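Local coordinates for protein prolyl-ACP dehydrogenase (Oscillatoria sp., PDB 4IRN) that oxidises a prolyl group carried on an acyl carrier protein, using FAD, in the biosynthesis of the cyanotoxin anatoxin-a, at residues 155-160 against 197-202; 203-208 against 221-226; 230-235 against 245-250. One frame throughout, in Å; residues are numbered along the deposited sequence.

How the contacts relate
The three contacts follow one another along the chain and lie on the same side of its centre, in the beta domain of the acyl-CoA dehydrogenase fold. Contacts 1 and 2 belong to one mixed sheet: strand 202-208 pairs with strand 158-161 in the first and with strand 218-224 in the second, their centres about 11 Å apart. Contact 3, centred about 11 Å from contact 1 and 13 Å from contact 2, is at the border of the antiparallel sheet that packs against the mixed sheet. Phe203 meets Leu230 and Leu232 between the sheets, and Thr198 is hydrogen-bonded to Glu245. Contact 1 reaches the flavin ring directly, while contact 3 comes near FAD through Val246.

Contact 1: 155-160 against 197-202; sequences GWIASH and GTIADL. With FAD (flavin-adenine dinucleotide), chain I.
Ala158 and Leu202 form a parallel beta bridge where strand 158-161, outermost in the mixed sheet of the acyl-CoA dehydrogenase beta domain, joins the start of strand 202-208. The backbone bonds centre on Ile157. Its carbonyl O accepts two neighbouring amides, Asp201 N at 2.7 Å and Leu202 N at 3.2 Å, and two residues further on, Ser159 N donates to Leu202 O.

One side-chain bond joins this set. Asp201 OD2 takes the N-H of Ile157 at 3.1 Å with its anti lone pair, the one turned away from OD1. Asp201 has its CG beside its own backbone N (chi1 -63°), which brings the carboxylate back to the Ile157 amide. A single aspartate thus holds Ile157 at both polar backbone atoms, its own N-H donating to Ile157 O while its carboxylate accepts the Ile157 N-H.

A CH-pi contact builds on the same residue. Asp201 CB sits over one face of the Trp156 indole, 3.8 Å from the centroid of the five-membered ring, with the carboxylate plane turned 29° from the ring. At the six-membered end, Trp156 CZ3 approaches Leu202 CB obliquely at 4.1 Å, and Leu150 and Leu151 of helix 141-153 also touch the indole.

The apolar packing continues on Ile157, whose CG2 is 4.4 Å from Ile199 CG1; its CB is in van der Waals contact with the carbonyl O of Ile199. Ser159 OG is hydrogen-bonded to Thr195 O, with Ala200 CB beside it.

The strand then delivers its backbone to the cofactor. The His160 imidazole has the flavin N3 beside its edge, near the ring plane, but the bond is made by the main chain: FAD N3 donates to His160 O at 2.6 Å, with an N-H...O angle of 159°.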
loop_
_atom_site.group_PDB
_atom_site.type_symbol
_atom_site.label_atom_id
_atom_site.label_comp_id
_atom_site.label_asym_id
_atom_site.label_seq_id
_atom_site.Cartn_x
_atom_site.Cartn_y
_atom_site.Cartn_z
ATOM N N GLY A 155 33.582 28.189 -13.608
ATOM C CA GLY A 155 34.049 26.938 -13.021
ATOM C C GLY A 155 34.014 26.949 -11.503
ATOM O O GLY A 155 34.604 26.075 -10.856
ATOM N N TRP A 156 33.321 27.950 -10.932
ATOM C CA TRP A 156 33.118 28.091 -9.506
ATOM C C TRP A 156 31.958 27.201 -9.103
ATOM O O TRP A 156 30.945 27.150 -9.809
ATOM C CB TRP A 156 32.845 29.553 -9.137
ATOM C CG TRP A 156 34.068 30.331 -8.731
ATOM C CD1 TRP A 156 35.274 30.366 -9.369
ATOM C CD2 TRP A 156 34.174 31.234 -7.624
ATOM N NE1 TRP A 156 36.141 31.195 -8.696
ATOM C CE2 TRP A 156 35.492 31.743 -7.622
ATOM C CE3 TRP A 156 33.286 31.647 -6.614
ATOM C CZ2 TRP A 156 35.940 32.656 -6.659
ATOM C CZ3 TRP A 156 33.732 32.548 -5.656
ATOM C CH2 TRP A 156 35.039 33.049 -5.689
ATOM N N ILE A 157 32.134 26.462 -8.000
ATOM C CA ILE A 157 31.114 25.573 -7.471
ATOM C C ILE A 157 30.587 26.152 -6.168
ATOM O O ILE A 157 31.333 26.782 -5.416
ATOM C CB ILE A 157 31.658 24.125 -7.347
ATOM C CG1 ILE A 157 31.903 23.539 -8.740
ATOM C CG2 ILE A 157 30.730 23.210 -6.564
ATOM C CD1 ILE A 157 33.269 23.053 -8.981
ATOM N N ALA A 158 29.285 25.997 -5.934
ATOM C CA ALA A 158 28.670 26.523 -4.729
ATOM C C ALA A 158 28.038 25.434 -3.855
ATOM O O ALA A 158 27.614 24.388 -4.356
ATOM C CB ALA A 158 27.663 27.610 -5.070
ATOM N N SER A 159 28.026 25.685 -2.539
ATOM C CA SER A 159 27.469 24.824 -1.515
ATOM C C SER A 159 26.450 25.601 -0.706
ATOM O O SER A 159 26.578 26.818 -0.536
ATOM C CB SER A 159 28.568 24.295 -0.599
ATOM O OG SER A 159 29.271 23.232 -1.217
ATOM N N HIS A 160 25.424 24.893 -0.234
ATOM C CA HIS A 160 24.352 25.429 0.583
ATOM C C HIS A 160 24.484 24.732 1.939
ATOM O O HIS A 160 24.269 23.523 2.024
ATOM C CB HIS A 160 22.995 25.156 -0.101
ATOM C CG HIS A 160 21.783 25.537 0.698
ATOM N ND1 HIS A 160 21.174 24.614 1.544
ATOM C CD2 HIS A 160 21.105 26.698 0.763
ATOM C CE1 HIS A 160 20.146 25.246 2.077
ATOM N NE2 HIS A 160 20.067 26.498 1.644
ATOM N N GLY A 197 30.855 20.655 -0.696
ATOM C CA GLY A 197 31.738 21.295 0.275
ATOM C C GLY A 197 33.232 21.193 0.003
ATOM O O GLY A 197 33.934 22.206 0.035
ATOM N N THR A 198 33.721 19.975 -0.283
ATOM C CA THR A 198 35.136 19.700 -0.554
ATOM C C THR A 198 35.671 20.272 -1.896
ATOM O O THR A 198 36.884 20.307 -2.107
ATOM C CB THR A 198 35.447 18.199 -0.387
ATOM O OG1 THR A 198 34.366 17.421 -0.892
ATOM C CG2 THR A 198 35.719 17.823 1.057
ATOM N N ILE A 199 34.780 20.701 -2.794
ATOM C CA ILE A 199 35.140 21.274 -4.100
ATOM C C ILE A 199 34.524 22.666 -4.353
ATOM O O ILE A 199 34.766 23.250 -5.404
ATOM C CB ILE A 199 34.820 20.302 -5.261
ATOM C CG1 ILE A 199 33.325 19.956 -5.279
ATOM C CG2 ILE A 199 35.671 19.046 -5.167
ATOM C CD1 ILE A 199 32.799 19.373 -6.525
ATOM N N ALA A 200 33.740 23.194 -3.396
ATOM C CA ALA A 200 33.079 24.504 -3.507
ATOM C C ALA A 200 34.028 25.674 -3.384
ATOM O O ALA A 200 34.989 25.621 -2.618
ATOM C CB ALA A 200 31.973 24.645 -2.478
ATOM N N ASP A 201 33.726 26.748 -4.123
ATOM C CA ASP A 201 34.476 27.998 -4.140
ATOM C C ASP A 201 33.724 29.074 -3.359
ATOM O O ASP A 201 34.353 29.990 -2.823
ATOM C CB ASP A 201 34.756 28.442 -5.579
ATOM C CG ASP A 201 35.624 27.465 -6.347
ATOM O OD1 ASP A 201 36.840 27.397 -6.058
ATOM O OD2 ASP A 201 35.080 26.734 -7.213
ATOM N N LEU A 202 32.382 28.949 -3.281
ATOM C CA LEU A 202 31.499 29.850 -2.534
ATOM C C LEU A 202 30.505 29.054 -1.667
ATOM O O LEU A 202 29.911 28.073 -2.129
ATOM C CB LEU A 202 30.768 30.827 -3.484
ATOM C CG LEU A 202 29.950 31.970 -2.845
ATOM C CD1 LEU A 202 30.864 33.049 -2.215
ATOM C CD2 LEU A 202 29.028 32.606 -3.867
HETATM P PA FAD I . 15.897 14.641 11.550
HETATM O O1A FAD I . 15.534 15.993 11.079
HETATM O O2A FAD I . 16.858 14.414 12.706
HETATM O O5B FAD I . 14.596 13.873 12.010
HETATM C C5B FAD I . 14.674 12.491 12.394
HETATM C C4B FAD I . 13.453 11.788 11.866
HETATM O O4B FAD I . 12.292 12.256 12.571
HETATM C C3B FAD I . 13.197 11.962 10.368
HETATM O O3B FAD I . 13.227 10.691 9.735
HETATM C C2B FAD I . 11.827 12.651 10.254
HETATM O O2B FAD I . 10.960 11.874 9.443
HETATM C C1B FAD I . 11.268 12.655 11.678
HETATM N N9A FAD I . 10.740 13.948 12.112
HETATM C C8A FAD I . 11.461 15.026 12.551
HETATM N N7A FAD I . 10.732 16.081 12.823
HETATM C C5A FAD I . 9.440 15.674 12.545
HETATM C C6A FAD I . 8.190 16.338 12.617
HETATM N N6A FAD I . 8.041 17.603 13.016
HETATM N N1A FAD I . 7.089 15.647 12.248
HETATM C C2A FAD I . 7.231 14.380 11.853
HETATM N N3A FAD I . 8.347 13.651 11.761
HETATM C C4A FAD I . 9.426 14.355 12.112
HETATM N N1 FAD I . 21.526 20.086 4.185
HETATM C C2 FAD I . 22.068 21.313 3.878
HETATM O O2 FAD I . 21.840 22.297 4.583
HETATM N N3 FAD I . 22.906 21.455 2.775
HETATM C C4 FAD I . 23.272 20.448 1.915
HETATM O O4 FAD I . 24.023 20.690 0.971
HETATM C C4X FAD I . 22.705 19.138 2.242
HETATM N N5 FAD I . 23.035 18.114 1.487
HETATM C C5X FAD I . 22.541 16.860 1.847
HETATM C C6 FAD I . 22.882 15.762 1.051
HETATM C C7 FAD I . 22.409 14.486 1.339
HETATM C C7M FAD I . 22.724 13.346 0.404
HETATM C C8 FAD I . 21.588 14.293 2.471
HETATM C C8M FAD I . 21.042 12.935 2.826
HETATM C C9 FAD I . 21.262 15.378 3.273
HETATM C C9A FAD I . 21.713 16.663 2.984
HETATM N N10 FAD I . 21.381 17.799 3.776
HETATM C C10 FAD I . 21.840 19.043 3.423
HETATM C "C1'" FAD I . 20.610 17.604 5.024
HETATM C "C2'" FAD I . 19.206 17.114 4.697
HETATM O "O2'" FAD I . 18.371 18.177 4.247
HETATM C "C3'" FAD I . 18.603 16.380 5.894
HETATM O "O3'" FAD I . 18.437 15.003 5.567
HETATM C "C4'" FAD I . 17.270 16.951 6.383
HETATM O "O4'" FAD I . 17.438 18.319 6.766
HETATM C "C5'" FAD I . 16.633 16.122 7.483
HETATM O "O5'" FAD I . 17.420 16.183 8.683
HETATM P P FAD I . 17.825 14.826 9.444
HETATM O O1P FAD I . 18.168 13.742 8.493
HETATM O O2P FAD I . 18.861 15.442 10.352
HETATM O O3P FAD I . 16.681 14.060 10.263
#

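Contact 2: 203-208 against 221-226; sequences FIIFAT and FMIEKD
Ile204 lies alongside Met222, the two side chains pointing the same way, with Ile204 CD1 3.7 Å from Met222 CG. They are cross-strand neighbours in the beta hairpin of strands 202-208 and 218-224, the central pair of the mixed sheet in the acyl-CoA dehydrogenase beta domain. Ile204 places CG1 beside its backbone N and bends again at chi2 (-58°), which carries CD1 across to the thioether chain; beyond CG the Met222 chain leads away from Ile204 and bends at chi3, which sets the direction of CE.

Ile204 and Met222 form a non-hydrogen-bonded pair, flanked by two hydrogen-bonded ones. Phe203 N reaches Ile223 O at 2.8 Å and Ile223 N returns to Phe203 O at 3.0 Å; Ile205 N to Phe221 O and Phe221 N to Ile205 O are both 2.9 Å. The strand directions are 139° apart, 41° short of exactly antiparallel, a sign of twist.

Phe203, Ile205, Phe221 and Ile223 share the other face. The ends of Ile205 and Ile223 meet at an angle, CD1 to CD1 at 4.1 Å. Further along, Ala207 CB sits at the edge of the Phe221 ring, 4.0 Å from CE2. This face is buried against the antiparallel sheet: Leu187 of strand 184-191 touches Ile205, Ala207, Phe221 and Ile223, while Val256 of strand 249-257 touches Phe221 and Ile223. Beyond Ile204, toward the cofactor side, Phe206 meets the ring of His160, a residue of the FAD site.

Phe203 closes the far end of the pairing. Its ring does not lie over the neighbouring strand but turns an edge to it, with the carbonyl oxygen of Ile223 in the ring plane, 3.5 Å from Phe203 CD1.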
loop_
_atom_site.group_PDB
_atom_site.type_symbol
_atom_site.label_atom_id
_atom_site.label_comp_id
_atom_site.label_asym_id
_atom_site.label_seq_id
_atom_site.Cartn_x
_atom_site.Cartn_y
_atom_site.Cartn_z
ATOM N N PHE A 203 30.344 29.486 -0.407
ATOM C CA PHE A 203 29.476 28.839 0.562
ATOM C C PHE A 203 28.302 29.727 0.946
ATOM O O PHE A 203 28.505 30.860 1.376
ATOM C CB PHE A 203 30.284 28.434 1.806
ATOM C CG PHE A 203 31.266 27.308 1.568
ATOM C CD1 PHE A 203 32.549 27.569 1.098
ATOM C CD2 PHE A 203 30.916 25.987 1.839
ATOM C CE1 PHE A 203 33.456 26.523 0.880
ATOM C CE2 PHE A 203 31.825 24.943 1.618
ATOM C CZ PHE A 203 33.089 25.219 1.143
ATOM N N ILE A 204 27.072 29.221 0.764
ATOM C CA ILE A 204 25.841 29.918 1.150
ATOM C C ILE A 204 25.496 29.393 2.557
ATOM O O ILE A 204 25.052 28.255 2.704
ATOM C CB ILE A 204 24.692 29.734 0.108
ATOM C CG1 ILE A 204 25.120 30.100 -1.350
ATOM C CG2 ILE A 204 23.397 30.438 0.523
ATOM C CD1 ILE A 204 25.640 31.531 -1.614
ATOM N N ILE A 205 25.752 30.201 3.574
ATOM C CA ILE A 205 25.592 29.828 4.979
ATOM C C ILE A 205 24.433 30.516 5.687
ATOM O O ILE A 205 24.307 31.732 5.639
ATOM C CB ILE A 205 26.947 29.970 5.730
ATOM C CG1 ILE A 205 28.076 29.286 4.914
ATOM C CG2 ILE A 205 26.856 29.516 7.183
ATOM C CD1 ILE A 205 29.231 28.680 5.625
ATOM N N PHE A 206 23.610 29.713 6.376
ATOM C CA PHE A 206 22.454 30.162 7.152
ATOM C C PHE A 206 22.840 30.223 8.618
ATOM O O PHE A 206 23.140 29.197 9.218
ATOM C CB PHE A 206 21.230 29.262 6.882
ATOM C CG PHE A 206 20.631 29.536 5.520
ATOM C CD1 PHE A 206 21.111 28.887 4.382
ATOM C CD2 PHE A 206 19.601 30.454 5.369
ATOM C CE1 PHE A 206 20.583 29.175 3.114
ATOM C CE2 PHE A 206 19.062 30.727 4.104
ATOM C CZ PHE A 206 19.555 30.084 2.984
ATOM N N ALA A 207 22.905 31.434 9.170
ATOM C CA ALA A 207 23.305 31.699 10.558
ATOM C C ALA A 207 22.284 32.594 11.288
ATOM O O ALA A 207 21.289 33.001 10.691
ATOM C CB ALA A 207 24.691 32.344 10.582
ATOM N N THR A 208 22.525 32.882 12.584
ATOM C CA THR A 208 21.653 33.736 13.396
ATOM C C THR A 208 22.412 34.897 14.048
ATOM O O THR A 208 23.503 34.696 14.584
ATOM C CB THR A 208 20.757 32.904 14.351
ATOM O OG1 THR A 208 19.802 33.758 14.983
ATOM C CG2 THR A 208 21.547 32.116 15.402
ATOM N N PHE A 221 24.849 34.373 4.677
ATOM C CA PHE A 221 26.189 34.902 4.385
ATOM C C PHE A 221 26.870 34.107 3.274
ATOM O O PHE A 221 26.710 32.883 3.195
ATOM C CB PHE A 221 27.061 34.899 5.649
ATOM C CG PHE A 221 26.487 35.711 6.782
ATOM C CD1 PHE A 221 26.749 37.076 6.886
ATOM C CD2 PHE A 221 25.677 35.118 7.745
ATOM C CE1 PHE A 221 26.195 37.835 7.921
ATOM C CE2 PHE A 221 25.110 35.879 8.771
ATOM C CZ PHE A 221 25.381 37.231 8.858
ATOM N N MET A 222 27.621 34.812 2.404
ATOM C CA MET A 222 28.360 34.204 1.291
ATOM C C MET A 222 29.836 34.242 1.616
ATOM O O MET A 222 30.439 35.312 1.644
ATOM C CB MET A 222 28.066 34.913 -0.037
ATOM C CG MET A 222 26.604 34.890 -0.412
ATOM S SD MET A 222 26.208 35.744 -1.935
ATOM C CE MET A 222 26.362 37.423 -1.410
ATOM N N ILE A 223 30.401 33.073 1.934
ATOM C CA ILE A 223 31.797 32.963 2.319
ATOM C C ILE A 223 32.576 32.215 1.251
ATOM O O ILE A 223 32.203 31.094 0.889
ATOM C CB ILE A 223 31.935 32.365 3.751
ATOM C CG1 ILE A 223 31.114 33.193 4.793
ATOM C CG2 ILE A 223 33.400 32.278 4.186
ATOM C CD1 ILE A 223 30.725 32.466 6.079
ATOM N N GLU A 224 33.640 32.838 0.746
ATOM C CA GLU A 224 34.509 32.236 -0.254
ATOM C C GLU A 224 35.365 31.119 0.375
ATOM O O GLU A 224 35.633 31.151 1.579
ATOM C CB GLU A 224 35.419 33.296 -0.891
ATOM C CG GLU A 224 34.720 34.177 -1.911
ATOM C CD GLU A 224 35.549 35.296 -2.514
ATOM O OE1 GLU A 224 36.797 35.182 -2.563
ATOM O OE2 GLU A 224 34.934 36.281 -2.983
ATOM N N LYS A 225 35.781 30.147 -0.446
ATOM C CA LYS A 225 36.635 29.019 -0.066
ATOM C C LYS A 225 37.973 29.563 0.502
ATOM O O LYS A 225 38.438 30.611 0.078
ATOM C CB LYS A 225 36.863 28.155 -1.316
ATOM C CG LYS A 225 37.920 27.067 -1.230
ATOM C CD LYS A 225 38.170 26.412 -2.614
ATOM C CE LYS A 225 39.027 27.214 -3.574
ATOM N NZ LYS A 225 40.409 27.433 -3.094
ATOM N N ASP A 226 38.577 28.870 1.435
ATOM C CA ASP A 226 39.858 29.240 2.060
ATOM C C ASP A 226 39.770 30.586 2.784
ATOM O O ASP A 226 40.650 31.442 2.630
ATOM C CB ASP A 226 41.029 29.236 1.047
ATOM C CG ASP A 226 41.498 27.880 0.573
ATOM O OD1 ASP A 226 41.395 26.901 1.361
ATOM O OD2 ASP A 226 41.995 27.794 -0.571
#

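Contact 3: 230-235 against 245-250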
loop_
_atom_site.group_PDB
_atom_site.type_symbol
_atom_site.label_atom_id
_atom_site.label_comp_id
_atom_site.label_asym_id
_atom_site.label_seq_id
_atom_site.Cartn_x
_atom_site.Cartn_y
_atom_site.Cartn_z
ATOM N N LEU A 230 37.131 28.482 8.153
ATOM C CA LEU A 230 36.279 27.577 7.390
ATOM C C LEU A 230 36.967 26.196 7.280
ATOM O O LEU A 230 37.876 26.017 6.468
ATOM C CB LEU A 230 36.022 28.219 6.013
ATOM C CG LEU A 230 34.981 27.591 5.097
ATOM C CD1 LEU A 230 33.583 28.044 5.472
ATOM C CD2 LEU A 230 35.243 27.995 3.668
ATOM N N ILE A 231 36.543 25.238 8.130
ATOM C CA ILE A 231 37.104 23.883 8.228
ATOM C C ILE A 231 36.182 22.814 7.647
ATOM O O ILE A 231 35.034 22.683 8.081
ATOM C CB ILE A 231 37.521 23.579 9.697
ATOM C CG1 ILE A 231 38.595 24.593 10.170
ATOM C CG2 ILE A 231 37.994 22.127 9.859
ATOM C CD1 ILE A 231 38.680 24.820 11.621
ATOM N N LEU A 232 36.711 22.031 6.695
ATOM C CA LEU A 232 35.986 20.950 6.036
ATOM C C LEU A 232 36.560 19.582 6.374
ATOM O O LEU A 232 37.778 19.433 6.518
ATOM C CB LEU A 232 35.994 21.149 4.518
ATOM C CG LEU A 232 35.060 22.230 3.989
ATOM C CD1 LEU A 232 35.696 22.968 2.847
ATOM C CD2 LEU A 232 33.720 21.640 3.574
ATOM N N SER A 233 35.674 18.585 6.500
ATOM C CA SER A 233 36.045 17.203 6.776
ATOM C C SER A 233 36.206 16.466 5.441
ATOM O O SER A 233 36.007 17.058 4.378
ATOM C CB SER A 233 34.969 16.531 7.626
ATOM O OG SER A 233 33.849 16.128 6.851
ATOM N N LYS A 234 36.538 15.175 5.496
ATOM C CA LYS A 234 36.645 14.324 4.314
ATOM C C LYS A 234 35.182 14.010 3.898
ATOM O O LYS A 234 34.301 14.000 4.779
ATOM C CB LYS A 234 37.400 13.034 4.695
ATOM C CG LYS A 234 37.957 12.220 3.540
ATOM C CD LYS A 234 38.540 10.884 4.014
ATOM C CE LYS A 234 38.747 9.915 2.870
ATOM N NZ LYS A 234 39.911 10.292 2.021
ATOM N N PRO A 235 34.866 13.815 2.588
ATOM C CA PRO A 235 33.472 13.512 2.214
ATOM C C PRO A 235 32.994 12.220 2.882
ATOM O O PRO A 235 33.721 11.215 2.913
ATOM C CB PRO A 235 33.528 13.396 0.685
ATOM C CG PRO A 235 34.777 14.083 0.283
ATOM C CD PRO A 235 35.738 13.816 1.396
ATOM N N GLU A 245 30.159 14.745 -3.562
ATOM C CA GLU A 245 30.914 14.963 -2.330
ATOM C C GLU A 245 30.109 15.677 -1.242
ATOM O O GLU A 245 29.689 16.823 -1.429
ATOM C CB GLU A 245 32.247 15.658 -2.634
ATOM C CG GLU A 245 33.281 14.705 -3.216
ATOM C CD GLU A 245 34.603 15.295 -3.662
ATOM O OE1 GLU A 245 34.898 16.459 -3.311
ATOM O OE2 GLU A 245 35.354 14.578 -4.361
ATOM N N VAL A 246 29.861 14.977 -0.121
ATOM C CA VAL A 246 29.090 15.506 1.005
ATOM C C VAL A 246 29.880 15.445 2.350
ATOM O O VAL A 246 29.691 14.516 3.152
ATOM C CB VAL A 246 27.644 14.928 1.105
ATOM C CG1 VAL A 246 26.825 15.659 2.167
ATOM C CG2 VAL A 246 26.929 14.988 -0.241
ATOM N N PRO A 247 30.755 16.443 2.613
ATOM C CA PRO A 247 31.489 16.460 3.891
ATOM C C PRO A 247 30.750 17.255 4.986
ATOM O O PRO A 247 29.623 17.715 4.783
ATOM C CB PRO A 247 32.788 17.157 3.496
ATOM C CG PRO A 247 32.358 18.165 2.468
ATOM C CD PRO A 247 31.146 17.590 1.768
ATOM N N GLU A 248 31.398 17.430 6.142
ATOM C CA GLU A 248 30.890 18.278 7.218
ATOM C C GLU A 248 31.629 19.592 7.124
ATOM O O GLU A 248 32.691 19.659 6.524
ATOM C CB GLU A 248 31.201 17.682 8.586
ATOM C CG GLU A 248 30.317 16.541 9.042
ATOM C CD GLU A 248 30.890 15.795 10.222
ATOM O OE1 GLU A 248 31.777 16.330 10.919
ATOM O OE2 GLU A 248 30.404 14.681 10.501
ATOM N N LEU A 249 31.099 20.617 7.784
ATOM C CA LEU A 249 31.690 21.948 7.852
ATOM C C LEU A 249 31.691 22.476 9.287
ATOM O O LEU A 249 30.726 22.266 10.035
ATOM C CB LEU A 249 30.942 22.908 6.907
ATOM C CG LEU A 249 31.401 24.364 6.838
ATOM C CD1 LEU A 249 32.788 24.480 6.228
ATOM C CD2 LEU A 249 30.430 25.184 6.040
ATOM N N ARG A 250 32.784 23.152 9.667
ATOM C CA ARG A 250 32.940 23.793 10.981
ATOM C C ARG A 250 33.458 25.202 10.779
ATOM O O ARG A 250 34.372 25.406 9.979
ATOM C CB ARG A 250 33.854 22.990 11.921
ATOM C CG ARG A 250 33.157 21.752 12.475
ATOM C CD ARG A 250 34.046 20.824 13.280
ATOM N NE ARG A 250 33.297 19.651 13.742
ATOM C CZ ARG A 250 33.735 18.786 14.650
ATOM N NH1 ARG A 250 34.930 18.945 15.209
ATOM N NH2 ARG A 250 32.981 17.756 15.013
#
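Ile231 and Arg250 face each other as an antiparallel hydrogen-bonded pair, Ile231 N to Arg250 O at 2.9 Å and Arg250 N to Ile231 O at 2.8 Å, followed by the non-hydrogen-bonded pair Leu232 and Leu249. Leu249 CD1 wedges between two leucines of the facing strand, 3.7 Å from Leu230 CD1 and 3.9 Å from Leu232 CG. Extending its CG anti to the backbone N (chi1 180°) brings this methyl across the strand gap. Leu232 CD2 reaches on to Pro247 CG. These residues close the border of the antiparallel sheet in the acyl-CoA dehydrogenase beta domain, where strand 230-232 is outermost and Leu249 also packs on Ile205 of the other sheet.

Past Leu232 a serine takes over part of the pairing. Ser233 N still donates to Glu248 O, at 3.2 Å, but the return bond runs from Glu248 N to Ser233 OG at 2.9 Å, nearly straight at 170°. Ser233 OG lies between its own N and carbonyl carbon (chi1 79°) and donates a hydrogen bond to Lys234 O, approaching from above the carbonyl plane. Where the chain leaves for the connecting loop, Pro235 and Glu245 lie side by side, with Pro235 CG 3.9 Å from Glu245 CG.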